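Local coordinates for protein NanS-p (Escherichia phage vB_EcoP_24B, PDB 6YP6) that probably binds carbohydrate as part of a phage-encoded carbohydrate esterase, through a domain built from two packed antiparallel beta-sheets, at residues S164-P169 with P178-Q183; G70-C75 with A156-G161. One frame throughout, in Å; residues are numbered along the deposited sequence.

Contact 1: residues S164-P169 with P178-Q183; sequences SLQVTP and PFTLTQ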
ATOM      1  N   SER A 164     -19.203   4.885  -3.274  1.00  9.96           N
ATOM      2  CA  SER A 164     -19.224   3.555  -2.692  1.00  9.73           C
ATOM      3  C   SER A 164     -17.922   3.287  -1.939  1.00  9.26           C
ATOM      4  O   SER A 164     -16.827   3.546  -2.445  1.00  9.42           O
ATOM      5  CB  SER A 164     -19.402   2.503  -3.782  1.00 10.83           C
ATOM      6  OG  SER A 164     -19.277   1.198  -3.235  1.00 11.23           O
ATOM      7  N   LEU A 165     -18.049   2.737  -0.748  1.00  9.43           N
ATOM      8  CA  LEU A 165     -16.914   2.309   0.062  1.00  9.60           C
ATOM      9  C   LEU A 165     -16.589   0.835  -0.150  1.00  8.75           C
ATOM     10  O   LEU A 165     -15.766   0.272   0.573  1.00  8.65           O
ATOM     11  CB  LEU A 165     -17.194   2.644   1.530  1.00 10.58           C
ATOM     12  CG  LEU A 165     -17.348   4.146   1.819  1.00 11.57           C
ATOM     13  CD1 LEU A 165     -17.995   4.387   3.169  1.00 12.54           C
ATOM     14  CD2 LEU A 165     -16.008   4.847   1.762  1.00 12.29           C
ATOM     15  N   GLN A 166     -17.206   0.200  -1.137  1.00  8.83           N
ATOM     16  CA  GLN A 166     -16.942  -1.191  -1.479  1.00  9.19           C
ATOM     17  C   GLN A 166     -15.808  -1.259  -2.491  1.00  9.17           C
ATOM     18  O   GLN A 166     -15.965  -0.845  -3.647  1.00 10.90           O
ATOM     19  CB  GLN A 166     -18.211  -1.824  -2.036  1.00 10.13           C
ATOM     20  CG  GLN A 166     -18.015  -3.247  -2.487  1.00 10.52           C
ATOM     21  CD  GLN A 166     -19.324  -3.853  -2.865  1.00 11.07           C
ATOM     22  OE1 GLN A 166     -19.879  -3.538  -3.932  1.00 13.30           O
ATOM     23  NE2 GLN A 166     -19.869  -4.679  -1.995  1.00  9.68           N
ATOM     24  N   VAL A 167     -14.684  -1.830  -2.060  1.00  8.26           N
ATOM     25  CA  VAL A 167     -13.422  -1.865  -2.793  1.00  8.31           C
ATOM     26  C   VAL A 167     -13.167  -3.291  -3.253  1.00  8.15           C
ATOM     27  O   VAL A 167     -13.478  -4.254  -2.549  1.00  8.93           O
ATOM     28  CB  VAL A 167     -12.283  -1.388  -1.861  1.00  8.66           C
ATOM     29  CG1 VAL A 167     -10.922  -1.510  -2.507  1.00  9.68           C
ATOM     30  CG2 VAL A 167     -12.521   0.050  -1.450  1.00  9.79           C
ATOM     31  N   THR A 168     -12.602  -3.431  -4.447  1.00  8.19           N
ATOM     32  CA  THR A 168     -12.220  -4.748  -4.932  1.00  8.68           C
ATOM     33  C   THR A 168     -10.708  -4.848  -4.968  1.00  8.28           C
ATOM     34  O   THR A 168     -10.058  -4.059  -5.675  1.00  8.75           O
ATOM     35  CB  THR A 168     -12.809  -5.038  -6.315  1.00  9.74           C
ATOM     36  OG1 THR A 168     -14.232  -4.929  -6.251  1.00 10.91           O
ATOM     37  CG2 THR A 168     -12.454  -6.461  -6.773  1.00 10.62           C
ATOM     38  N   PRO A 169     -10.108  -5.784  -4.237  1.00  8.02           N
ATOM     39  CA  PRO A 169      -8.666  -5.999  -4.362  1.00  8.45           C
ATOM     40  C   PRO A 169      -8.383  -6.737  -5.656  1.00  8.42           C
ATOM     41  O   PRO A 169      -9.165  -7.589  -6.079  1.00  9.67           O
ATOM     42  CB  PRO A 169      -8.340  -6.855  -3.138  1.00  9.24           C
ATOM     43  CG  PRO A 169      -9.614  -7.672  -2.907  1.00  9.54           C
ATOM     44  CD  PRO A 169     -10.752  -6.819  -3.399  1.00  8.72           C
ATOM     45  N   PRO A 178     -14.687  -8.643  -3.116  1.00  8.57           N
ATOM     46  CA  PRO A 178     -14.949  -7.262  -2.688  1.00  8.72           C
ATOM     47  C   PRO A 178     -15.101  -7.185  -1.178  1.00  8.03           C
ATOM     48  O   PRO A 178     -15.564  -8.127  -0.527  1.00  8.27           O
ATOM     49  CB  PRO A 178     -16.263  -6.911  -3.400  1.00 10.06           C
ATOM     50  CG  PRO A 178     -16.288  -7.817  -4.577  1.00 10.87           C
ATOM     51  CD  PRO A 178     -15.663  -9.098  -4.132  1.00  9.98           C
ATOM     52  N   PHE A 179     -14.723  -6.037  -0.623  1.00  7.66           N
ATOM     53  CA  PHE A 179     -14.898  -5.768   0.798  1.00  7.87           C
ATOM     54  C   PHE A 179     -15.288  -4.310   0.956  1.00  7.76           C
ATOM     55  O   PHE A 179     -15.024  -3.483   0.083  1.00  8.90           O
ATOM     56  CB  PHE A 179     -13.611  -6.073   1.599  1.00  7.77           C
ATOM     57  CG  PHE A 179     -12.450  -5.188   1.240  1.00  8.08           C
ATOM     58  CD1 PHE A 179     -11.688  -5.409   0.105  1.00  8.58           C
ATOM     59  CD2 PHE A 179     -12.110  -4.130   2.063  1.00  8.82           C
ATOM     60  CE1 PHE A 179     -10.628  -4.570  -0.208  1.00  9.08           C
ATOM     61  CE2 PHE A 179     -11.054  -3.295   1.761  1.00  9.59           C
ATOM     62  CZ  PHE A 179     -10.313  -3.518   0.629  1.00  9.68           C
ATOM     63  N   THR A 180     -15.916  -3.990   2.080  1.00  8.02           N
ATOM     64  CA  THR A 180     -16.329  -2.626   2.357  1.00  8.45           C
ATOM     65  C   THR A 180     -15.419  -2.014   3.418  1.00  8.08           C
ATOM     66  O   THR A 180     -15.169  -2.618   4.465  1.00  9.39           O
ATOM     67  CB  THR A 180     -17.799  -2.573   2.766  1.00 10.07           C
ATOM     68  OG1 THR A 180     -18.600  -3.036   1.673  1.00 10.82           O
ATOM     69  CG2 THR A 180     -18.227  -1.152   3.107  1.00 11.32           C
ATOM     70  N   LEU A 181     -14.914  -0.817   3.131  1.00  7.72           N
ATOM     71  CA  LEU A 181     -14.105  -0.101   4.102  1.00  8.04           C
ATOM     72  C   LEU A 181     -14.919   0.141   5.360  1.00  8.24           C
ATOM     73  O   LEU A 181     -16.127   0.380   5.305  1.00  9.72           O
ATOM     74  CB  LEU A 181     -13.648   1.242   3.547  1.00  8.20           C
ATOM     75  CG  LEU A 181     -12.714   1.182   2.339  1.00  9.55           C
ATOM     76  CD1 LEU A 181     -12.550   2.563   1.735  1.00 11.30           C
ATOM     77  CD2 LEU A 181     -11.356   0.604   2.679  1.00 10.52           C
ATOM     78  N   THR A 182     -14.245   0.085   6.502  1.00  8.26           N
ATOM     79  CA  THR A 182     -14.834   0.377   7.797  1.00  8.71           C
ATOM     80  C   THR A 182     -13.918   1.358   8.510  1.00  9.32           C
ATOM     81  O   THR A 182     -12.823   1.672   8.044  1.00  9.60           O
ATOM     82  CB  THR A 182     -14.992  -0.883   8.663  1.00  9.61           C
ATOM     83  OG1 THR A 182     -13.708  -1.378   9.044  1.00 10.41           O
ATOM     84  CG2 THR A 182     -15.742  -1.966   7.933  1.00 10.67           C
ATOM     85  N   GLN A 183     -14.356   1.819   9.670  1.00 11.15           N
ATOM     86  CA  GLN A 183     -13.433   2.516  10.554  1.00 13.16           C
ATOM     87  C   GLN A 183     -12.293   1.579  10.953  1.00 12.76           C
ATOM     88  O   GLN A 183     -12.414   0.354  10.926  1.00 13.93           O
ATOM     89  CB  GLN A 183     -14.171   3.041  11.782  1.00 15.32           C
ATOM     90  CG  GLN A 183     -15.268   4.040  11.414  1.00 16.97           C
ATOM     91  CD  GLN A 183     -15.870   4.745  12.607  1.00 19.85           C
ATOM     92  OE1 GLN A 183     -15.351   4.664  13.715  1.00 20.84           O
ATOM     93  NE2 GLN A 183     -16.966   5.462  12.380  1.00 21.05           N
TER
HETATM   94  O   HOH W   1     -18.354  -5.221   0.193  1.00 11.09           O

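Contact 2: residues G70-C75 with A156-G161; sequences GGQIRC and AFRFAG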
ATOM      1  N   GLY A  70     -14.345   6.930  -8.717  1.00 10.82           N
ATOM      2  CA  GLY A  70     -13.667   5.655  -8.763  1.00 10.49           C
ATOM      3  C   GLY A  70     -12.241   5.805  -9.247  1.00  9.53           C
ATOM      4  O   GLY A  70     -11.804   6.873  -9.685  1.00 10.03           O
ATOM      5  N   GLY A  71     -11.500   4.709  -9.156  1.00  9.38           N
ATOM      6  CA  GLY A  71     -10.086   4.703  -9.504  1.00  9.08           C
ATOM      7  C   GLY A  71      -9.410   3.540  -8.800  1.00  8.52           C
ATOM      8  O   GLY A  71     -10.061   2.569  -8.436  1.00  9.56           O
ATOM      9  N   GLN A  72      -8.097   3.664  -8.613  0.50  8.58           N
ATOM     10  CA  GLN A  72      -7.346   2.581  -8.000  0.50  9.14           C
ATOM     11  C   GLN A  72      -6.154   3.115  -7.219  0.50  8.29           C
ATOM     12  O   GLN A  72      -5.585   4.157  -7.548  0.50  8.87           O
ATOM     13  CB  GLN A  72      -6.820   1.586  -9.046  0.50 10.64           C
ATOM     14  CG  GLN A  72      -7.873   0.897  -9.882  0.50 12.11           C
ATOM     15  CD  GLN A  72      -7.322  -0.330 -10.565  0.50 13.52           C
ATOM     16  OE1 GLN A  72      -6.130  -0.411 -10.867  0.50 15.26           O
ATOM     17  NE2 GLN A  72      -8.176  -1.311 -10.771  0.50 12.77           N
ATOM     18  N   ILE A  73      -5.787   2.371  -6.176  1.00  7.22           N
ATOM     19  CA  ILE A  73      -4.498   2.465  -5.500  1.00  7.48           C
ATOM     20  C   ILE A  73      -3.727   1.226  -5.942  1.00  7.99           C
ATOM     21  O   ILE A  73      -4.256   0.117  -5.836  1.00  8.65           O
ATOM     22  CB  ILE A  73      -4.682   2.438  -3.973  1.00  8.01           C
ATOM     23  CG1 ILE A  73      -5.638   3.535  -3.489  1.00  8.22           C
ATOM     24  CG2 ILE A  73      -3.324   2.501  -3.266  1.00  8.76           C
ATOM     25  CD1 ILE A  73      -6.028   3.409  -2.026  1.00  8.90           C
ATOM     26  N   ARG A  74      -2.503   1.392  -6.451  1.00  7.76           N
ATOM     27  CA  ARG A  74      -1.791   0.251  -7.024  1.00  8.27           C
ATOM     28  C   ARG A  74      -0.308   0.271  -6.683  1.00  7.94           C
ATOM     29  O   ARG A  74       0.300   1.325  -6.463  1.00  8.29           O
ATOM     30  CB  ARG A  74      -1.970   0.138  -8.544  1.00 10.43           C
ATOM     31  CG  ARG A  74      -1.556   1.342  -9.323  1.00 11.48           C
ATOM     32  CD  ARG A  74      -1.604   1.028 -10.806  1.00 13.19           C
ATOM     33  NE  ARG A  74      -1.312   2.176 -11.660  1.00 14.22           N
ATOM     34  CZ  ARG A  74      -0.093   2.536 -12.060  1.00 14.40           C
ATOM     35  NH1 ARG A  74       0.977   1.874 -11.657  1.00 14.98           N
ATOM     36  NH2 ARG A  74       0.048   3.583 -12.856  1.00 15.53           N
ATOM     37  N   CYS A  75       0.277  -0.924  -6.673  1.00  7.45           N
ATOM     38  CA  CYS A  75       1.706  -1.091  -6.478  1.00  7.32           C
ATOM     39  C   CYS A  75       2.165  -2.367  -7.166  1.00  7.44           C
ATOM     40  O   CYS A  75       1.505  -3.400  -7.066  1.00  9.13           O
ATOM     41  CB  CYS A  75       2.017  -1.181  -4.980  1.00  7.53           C
ATOM     42  SG  CYS A  75       3.752  -1.468  -4.527  1.00  8.22           S
ATOM     43  N   ALA A 156      -3.703  -4.049  -6.424  1.00  7.63           N
ATOM     44  CA  ALA A 156      -4.482  -2.837  -6.596  1.00  7.74           C
ATOM     45  C   ALA A 156      -5.726  -2.934  -5.735  1.00  7.39           C
ATOM     46  O   ALA A 156      -6.179  -4.030  -5.377  1.00  7.91           O
ATOM     47  CB  ALA A 156      -4.846  -2.583  -8.057  1.00  8.21           C
ATOM     48  N   PHE A 157      -6.274  -1.763  -5.419  1.00  7.52           N
ATOM     49  CA  PHE A 157      -7.533  -1.618  -4.695  1.00  7.67           C
ATOM     50  C   PHE A 157      -8.395  -0.713  -5.554  1.00  8.06           C
ATOM     51  O   PHE A 157      -8.075   0.464  -5.726  1.00  8.40           O
ATOM     52  CB  PHE A 157      -7.280  -1.033  -3.312  1.00  8.09           C
ATOM     53  CG  PHE A 157      -6.405  -1.913  -2.484  1.00  8.17           C
ATOM     54  CD1 PHE A 157      -6.951  -2.968  -1.774  1.00  9.33           C
ATOM     55  CD2 PHE A 157      -5.037  -1.746  -2.474  1.00  8.54           C
ATOM     56  CE1 PHE A 157      -6.151  -3.819  -1.036  1.00  9.96           C
ATOM     57  CE2 PHE A 157      -4.233  -2.585  -1.725  1.00  9.82           C
ATOM     58  CZ  PHE A 157      -4.796  -3.631  -1.011  1.00 10.22           C
ATOM     59  N   ARG A 158      -9.449  -1.277  -6.132  1.00  8.28           N
ATOM     60  CA  ARG A 158     -10.294  -0.590  -7.097  1.00  8.50           C
ATOM     61  C   ARG A 158     -11.535  -0.033  -6.413  1.00  8.50           C
ATOM     62  O   ARG A 158     -12.285  -0.773  -5.762  1.00  9.04           O
ATOM     63  CB  ARG A 158     -10.697  -1.522  -8.246  1.00  9.25           C
ATOM     64  CG  ARG A 158     -11.403  -0.801  -9.383  1.00 10.18           C
ATOM     65  CD  ARG A 158     -11.665  -1.697 -10.604  1.00 11.25           C
ATOM     66  NE  ARG A 158     -12.598  -2.768 -10.265  1.00 11.65           N
ATOM     67  CZ  ARG A 158     -12.323  -4.071 -10.257  1.00 10.99           C
ATOM     68  NH1 ARG A 158     -11.131  -4.538 -10.630  1.00 11.43           N
ATOM     69  NH2 ARG A 158     -13.263  -4.915  -9.866  1.00 11.50           N
ATOM     70  N   PHE A 159     -11.749   1.272  -6.581  1.00  8.81           N
ATOM     71  CA  PHE A 159     -12.908   2.010  -6.096  1.00  9.24           C
ATOM     72  C   PHE A 159     -13.884   2.190  -7.256  1.00 10.59           C
ATOM     73  O   PHE A 159     -13.482   2.507  -8.374  1.00 11.10           O
ATOM     74  CB  PHE A 159     -12.468   3.381  -5.561  1.00  9.26           C
ATOM     75  CG  PHE A 159     -11.688   3.322  -4.260  1.00  9.55           C
ATOM     76  CD1 PHE A 159     -10.382   2.834  -4.223  1.00  9.73           C
ATOM     77  CD2 PHE A 159     -12.261   3.748  -3.081  1.00 10.67           C
ATOM     78  CE1 PHE A 159      -9.682   2.764  -3.040  1.00 10.39           C
ATOM     79  CE2 PHE A 159     -11.552   3.700  -1.890  1.00 11.10           C
ATOM     80  CZ  PHE A 159     -10.269   3.205  -1.872  1.00 10.84           C
ATOM     81  N   ALA A 160     -15.173   1.981  -6.985  1.00 12.14           N
ATOM     82  CA  ALA A 160     -16.176   1.951  -8.042  1.00 13.89           C
ATOM     83  C   ALA A 160     -16.766   3.312  -8.365  1.00 14.10           C
ATOM     84  O   ALA A 160     -17.343   3.486  -9.445  1.00 15.75           O
ATOM     85  CB  ALA A 160     -17.329   1.019  -7.651  1.00 15.40           C
ATOM     86  N   GLY A 161     -16.656   4.269  -7.470  1.00 13.07           N
ATOM     87  CA  GLY A 161     -17.267   5.563  -7.674  1.00 12.52           C
ATOM     88  C   GLY A 161     -18.628   5.636  -7.012  1.00 12.29           C
ATOM     89  O   GLY A 161     -19.065   4.735  -6.288  1.00 12.59           O
TER
HETATM   90  O   HOH W   2      -8.893  -3.349 -12.137  1.00 14.98           O

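Contact 1: residues S164-P169 with P178-Q183
Val167 and Phe179 clasp each other through their backbones: Val167 N donates to Phe179 O at 2.7 Å, and Phe179 N returns a bond to Val167 O at 2.9 Å. Further along, Leu181 N reaches Leu165 O at 2.9 Å, which prolongs the ladder just past the strand. On the solvent side the partners are Gln166 and Thr180, polar residues suited to an exposed face, and one water joins Gln166 NE2 to Thr180 OG1. This is the open end of the beta hairpin formed by strands 166-171 and 174-180, and the alternation of strand residues sends Val167 and Phe179 to the buried face. A chi1 of 65° sets Phe179 CG between the backbone N and the carbonyl carbon, and from there the ring runs alongside Val167. Val167 CB sits 3.8 Å above one ring face, offset toward the rim, in a CH-pi contact. Pro169 CD meets the same ring in its plane, 3.9 Å from Phe179 CD1, while the ring of Tyr130 packs against Phe179 from outside the hairpin. Val167 CG2 lies 4.0 Å from Leu181 CG. Leu165 CD2 approaches Leu181 CD1, their side chains crossing at about a right angle.

Contact 2: residues G70-C75 with A156-G161
Ile73 O takes two partners from consecutive residues of the facing strand: Phe157 N donates to it at 2.8 Å, and Ala156 CA adds a C-H...O contact at 3.1 Å. The pair belongs to neighbouring antiparallel strands, 71-79 and 152-159, in one layer of a beta-sandwich. Gly71 O is gripped likewise, accepting from Phe159 N at 2.8 Å while Arg158 CA approaches it. Gly70 leaves helix 64-69 with positive phi (80°), its CA 3.2 Å from Phe159 O, where a side chain would collide. On one face, Gln72 and Arg158 lie side by side, pointing the same way, with Gln72 NE2 3.5 Å from Arg158 CD and the amide and guanidinium planes 28° apart. A water at the guanidinium edge accepts from Arg158 NH1 (2.9 Å) and weakly from Gln72 NE2; NH1 also forms a salt bridge with Asp175. Small Ala156 suits this face, its CB touching both Arg74 CB (4.0 Å) and Gln72 OE1. Arg74 leads away to a salt bridge with Glu215 on the adjoining strand. The other face is hydrophobic and buried: Phe157 stacks on Phe117 and Ile73 packs on Trp94, both of the opposing sheet. Ile73 CG1 lies anti to the carbonyl carbon (chi1 -55°), and beyond it CD1 touches Phe159 CE1 at 3.8 Å.

Overall arrangement
Contacts 1 and 2 lie in the same antiparallel sheet with their centres about 10 Å apart, on one side of the chain's centre. Strand 152-159 is the bridge between them: it pairs with strand 71-79 in contact 2 and with strand 166-171 on its other flank, whose hairpin partner 174-180 makes contact 1. Contact 2 closes first along the chain, joining strands far apart in sequence, and contact 1 then follows as a local hairpin. The seam is joined by a probable hydrogen bond from Arg158 N to Thr168 O, 2.9 Å, and by Val167 packing on Phe157 and Phe159. Four strands adjacent in the sheet thus place Ile73, Phe157, Phe159, Val167 and Phe179 on the face turned to the other sheet.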